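Local coordinates for endoglucanase (PDB 6WQV), which acts as a broad-specificity endoglucanase of GH5 subfamily 4, probably cleaving internal beta-1,4 bonds of cellulose and also of xylan, at residues R12-A16 with N234-V238. Residue numbers count along the deposited sequence, not the author numbering.
Sequences RDLTA and NKLIV
Start with Ala16, the first residue of helix 16-22 and the one most deeply covered here. Ala16 N donates to Asn234 O at 2.8 Å (N-H...O angle 160°); the CA-to-CB bond of Ala16 points toward 234-238, and Ala16 CB lies 3.6 Å from Ile237 CG1 and 3.9 Å from Leu236 O. Residues 12-15 approach in extended conformation; Thr15 is the N-cap, immediately before the helix, and its side chain (chi1 p) caps a backbone N just past the segment. Asn234 has left-handed backbone angles (63/45), a turn just ahead of strand 236-241; its CA-to-CB bond points toward 12-16, and Asn234 CB (chi1 m) lies 4.1 Å from Thr15 CB. The CA register is Thr15 to Asn234 at 5.3 Å and Ala16 to Lys235 at 4.9 Å, and the end-to-end directions of 13-16 and 234-237 are 47° apart. The CA-to-CB bond of Lys235 points away from 12-16, but the m, m, t, t side chain brings Lys235 NZ back to the loop, in a salt bridge with Asp13 OD1 (chi1 t) and a hydrogen bond to Leu14 O, both at 2.7 Å; it also donates to Ile205 O. This ties the N-terminal segment beneath the N-terminal end of the sixth strand, 236-241, of the (beta/alpha)8 TIM barrel, the end remote from the bound cellotriose. Ile237 pairs with strand 208-211, Leu236 packs on helix 179-197, and Ala16 also touches Pro283, just before strand 284-289.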
ATOM      1  N   ARG A  12     -15.498 -16.637  -1.246  1.00 23.37           N
ATOM      2  CA  ARG A  12     -14.710 -17.796  -0.862  1.00 21.18           C
ATOM      3  C   ARG A  12     -14.031 -17.492   0.465  1.00 18.87           C
ATOM      4  O   ARG A  12     -13.540 -16.382   0.680  1.00 20.46           O
ATOM      5  CB  ARG A  12     -13.637 -18.077  -1.912  1.00 21.61           C
ATOM      6  CG  ARG A  12     -14.174 -18.541  -3.259  1.00 26.90           C
ATOM      7  CD  ARG A  12     -13.023 -18.880  -4.213  1.00 30.70           C
ATOM      8  NE  ARG A  12     -12.284 -17.677  -4.584  1.00 32.08           N
ATOM      9  CZ  ARG A  12     -11.008 -17.645  -4.959  1.00 30.94           C
ATOM     10  NH1 ARG A  12     -10.287 -18.759  -5.012  1.00 30.10           N
ATOM     11  NH2 ARG A  12     -10.451 -16.484  -5.269  1.00 26.94           N
ATOM     12  N   ASP A  13     -14.023 -18.475   1.350  1.00 19.87           N
ATOM     13  CA  ASP A  13     -13.376 -18.367   2.653  1.00 21.38           C
ATOM     14  C   ASP A  13     -11.989 -18.971   2.486  1.00 21.23           C
ATOM     15  O   ASP A  13     -11.820 -20.191   2.560  1.00 21.81           O
ATOM     16  CB  ASP A  13     -14.191 -19.124   3.690  1.00 19.95           C
ATOM     17  CG  ASP A  13     -13.714 -18.881   5.101  1.00 21.81           C
ATOM     18  OD1 ASP A  13     -12.690 -18.191   5.295  1.00 20.82           O
ATOM     19  OD2 ASP A  13     -14.385 -19.394   6.016  1.00 24.20           O
ATOM     20  N   LEU A  14     -11.002 -18.113   2.245  1.00 20.21           N
ATOM     21  CA  LEU A  14      -9.631 -18.539   2.030  1.00 22.00           C
ATOM     22  C   LEU A  14      -8.719 -17.921   3.074  1.00 18.69           C
ATOM     23  O   LEU A  14      -8.958 -16.806   3.553  1.00 19.50           O
ATOM     24  CB  LEU A  14      -9.130 -18.074   0.670  1.00 27.12           C
ATOM     25  CG  LEU A  14      -9.901 -18.570  -0.546  1.00 33.04           C
ATOM     26  CD1 LEU A  14      -9.300 -17.922  -1.779  1.00 34.81           C
ATOM     27  CD2 LEU A  14      -9.855 -20.072  -0.631  1.00 36.76           C
ATOM     28  N   THR A  15      -7.643 -18.627   3.395  1.00 17.24           N
ATOM     29  CA  THR A  15      -6.665 -18.037   4.295  1.00 17.21           C
ATOM     30  C   THR A  15      -5.841 -16.973   3.569  1.00 15.20           C
ATOM     31  O   THR A  15      -5.812 -16.886   2.333  1.00 14.94           O
ATOM     32  CB  THR A  15      -5.695 -19.091   4.817  1.00 18.78           C
ATOM     33  OG1 THR A  15      -4.866 -19.541   3.737  1.00 20.99           O
ATOM     34  CG2 THR A  15      -6.427 -20.260   5.414  1.00 18.85           C
ATOM     35  N   ALA A  16      -5.130 -16.168   4.359  1.00 16.66           N
ATOM     36  CA  ALA A  16      -4.274 -15.144   3.768  1.00 15.13           C
ATOM     37  C   ALA A  16      -3.227 -15.767   2.855  1.00 15.45           C
ATOM     38  O   ALA A  16      -2.949 -15.241   1.773  1.00 14.80           O
ATOM     39  CB  ALA A  16      -3.598 -14.334   4.874  1.00 16.38           C
ATOM     40  N   ASN A 234      -6.046 -16.835  10.543  1.00 15.74           N
ATOM     41  CA  ASN A 234      -5.257 -16.830   9.307  1.00 14.40           C
ATOM     42  C   ASN A 234      -5.800 -15.873   8.253  1.00 16.13           C
ATOM     43  O   ASN A 234      -5.864 -16.208   7.070  1.00 17.19           O
ATOM     44  CB  ASN A 234      -5.153 -18.247   8.746  1.00 18.18           C
ATOM     45  CG  ASN A 234      -4.417 -19.178   9.672  1.00 21.44           C
ATOM     46  OD1 ASN A 234      -3.319 -18.867  10.116  1.00 21.73           O
ATOM     47  ND2 ASN A 234      -5.030 -20.316   9.993  1.00 24.81           N
ATOM     48  N   LYS A 235      -6.149 -14.654   8.668  1.00 13.10           N
ATOM     49  CA  LYS A 235      -6.679 -13.660   7.740  1.00 13.56           C
ATOM     50  C   LYS A 235      -5.869 -12.367   7.692  1.00 14.34           C
ATOM     51  O   LYS A 235      -6.289 -11.423   7.011  1.00 15.48           O
ATOM     52  CB  LYS A 235      -8.141 -13.328   8.081  1.00 13.65           C
ATOM     53  CG  LYS A 235      -9.118 -14.482   7.965  1.00 16.07           C
ATOM     54  CD  LYS A 235      -9.418 -14.860   6.522  1.00 17.36           C
ATOM     55  CE  LYS A 235     -10.547 -15.876   6.459  1.00 19.09           C
ATOM     56  NZ  LYS A 235     -11.055 -16.036   5.071  1.00 18.43           N
ATOM     57  N   LEU A 236      -4.732 -12.289   8.376  1.00 14.04           N
ATOM     58  CA  LEU A 236      -3.961 -11.057   8.465  1.00 12.79           C
ATOM     59  C   LEU A 236      -2.642 -11.169   7.709  1.00 11.51           C
ATOM     60  O   LEU A 236      -1.970 -12.205   7.749  1.00 15.10           O
ATOM     61  CB  LEU A 236      -3.678 -10.682   9.923  1.00 14.07           C
ATOM     62  CG  LEU A 236      -4.918 -10.483  10.793  1.00 14.79           C
ATOM     63  CD1 LEU A 236      -4.510 -10.071  12.214  1.00 15.70           C
ATOM     64  CD2 LEU A 236      -5.875  -9.466  10.211  1.00 15.88           C
ATOM     65  N   ILE A 237      -2.277 -10.069   7.049  1.00 10.91           N
ATOM     66  CA  ILE A 237      -1.071  -9.957   6.242  1.00 12.06           C
ATOM     67  C   ILE A 237      -0.319  -8.702   6.661  1.00 10.21           C
ATOM     68  O   ILE A 237      -0.920  -7.635   6.815  1.00 13.05           O
ATOM     69  CB  ILE A 237      -1.443  -9.846   4.751  1.00 12.15           C
ATOM     70  CG1 ILE A 237      -2.292 -11.033   4.302  1.00 13.34           C
ATOM     71  CG2 ILE A 237      -0.194  -9.705   3.883  1.00 11.99           C
ATOM     72  CD1 ILE A 237      -3.084 -10.751   3.027  1.00 14.54           C
ATOM     73  N   VAL A 238       0.994  -8.812   6.792  1.00 11.32           N
ATOM     74  CA  VAL A 238       1.831  -7.646   7.061  1.00 11.41           C
ATOM     75  C   VAL A 238       2.269  -7.021   5.743  1.00 11.64           C
ATOM     76  O   VAL A 238       2.655  -7.729   4.799  1.00 11.75           O
ATOM     77  CB  VAL A 238       3.046  -8.029   7.925  1.00 11.89           C
ATOM     78  CG1 VAL A 238       4.004  -6.845   8.051  1.00 13.28           C
ATOM     79  CG2 VAL A 238       2.584  -8.505   9.304  1.00 13.03           C
TER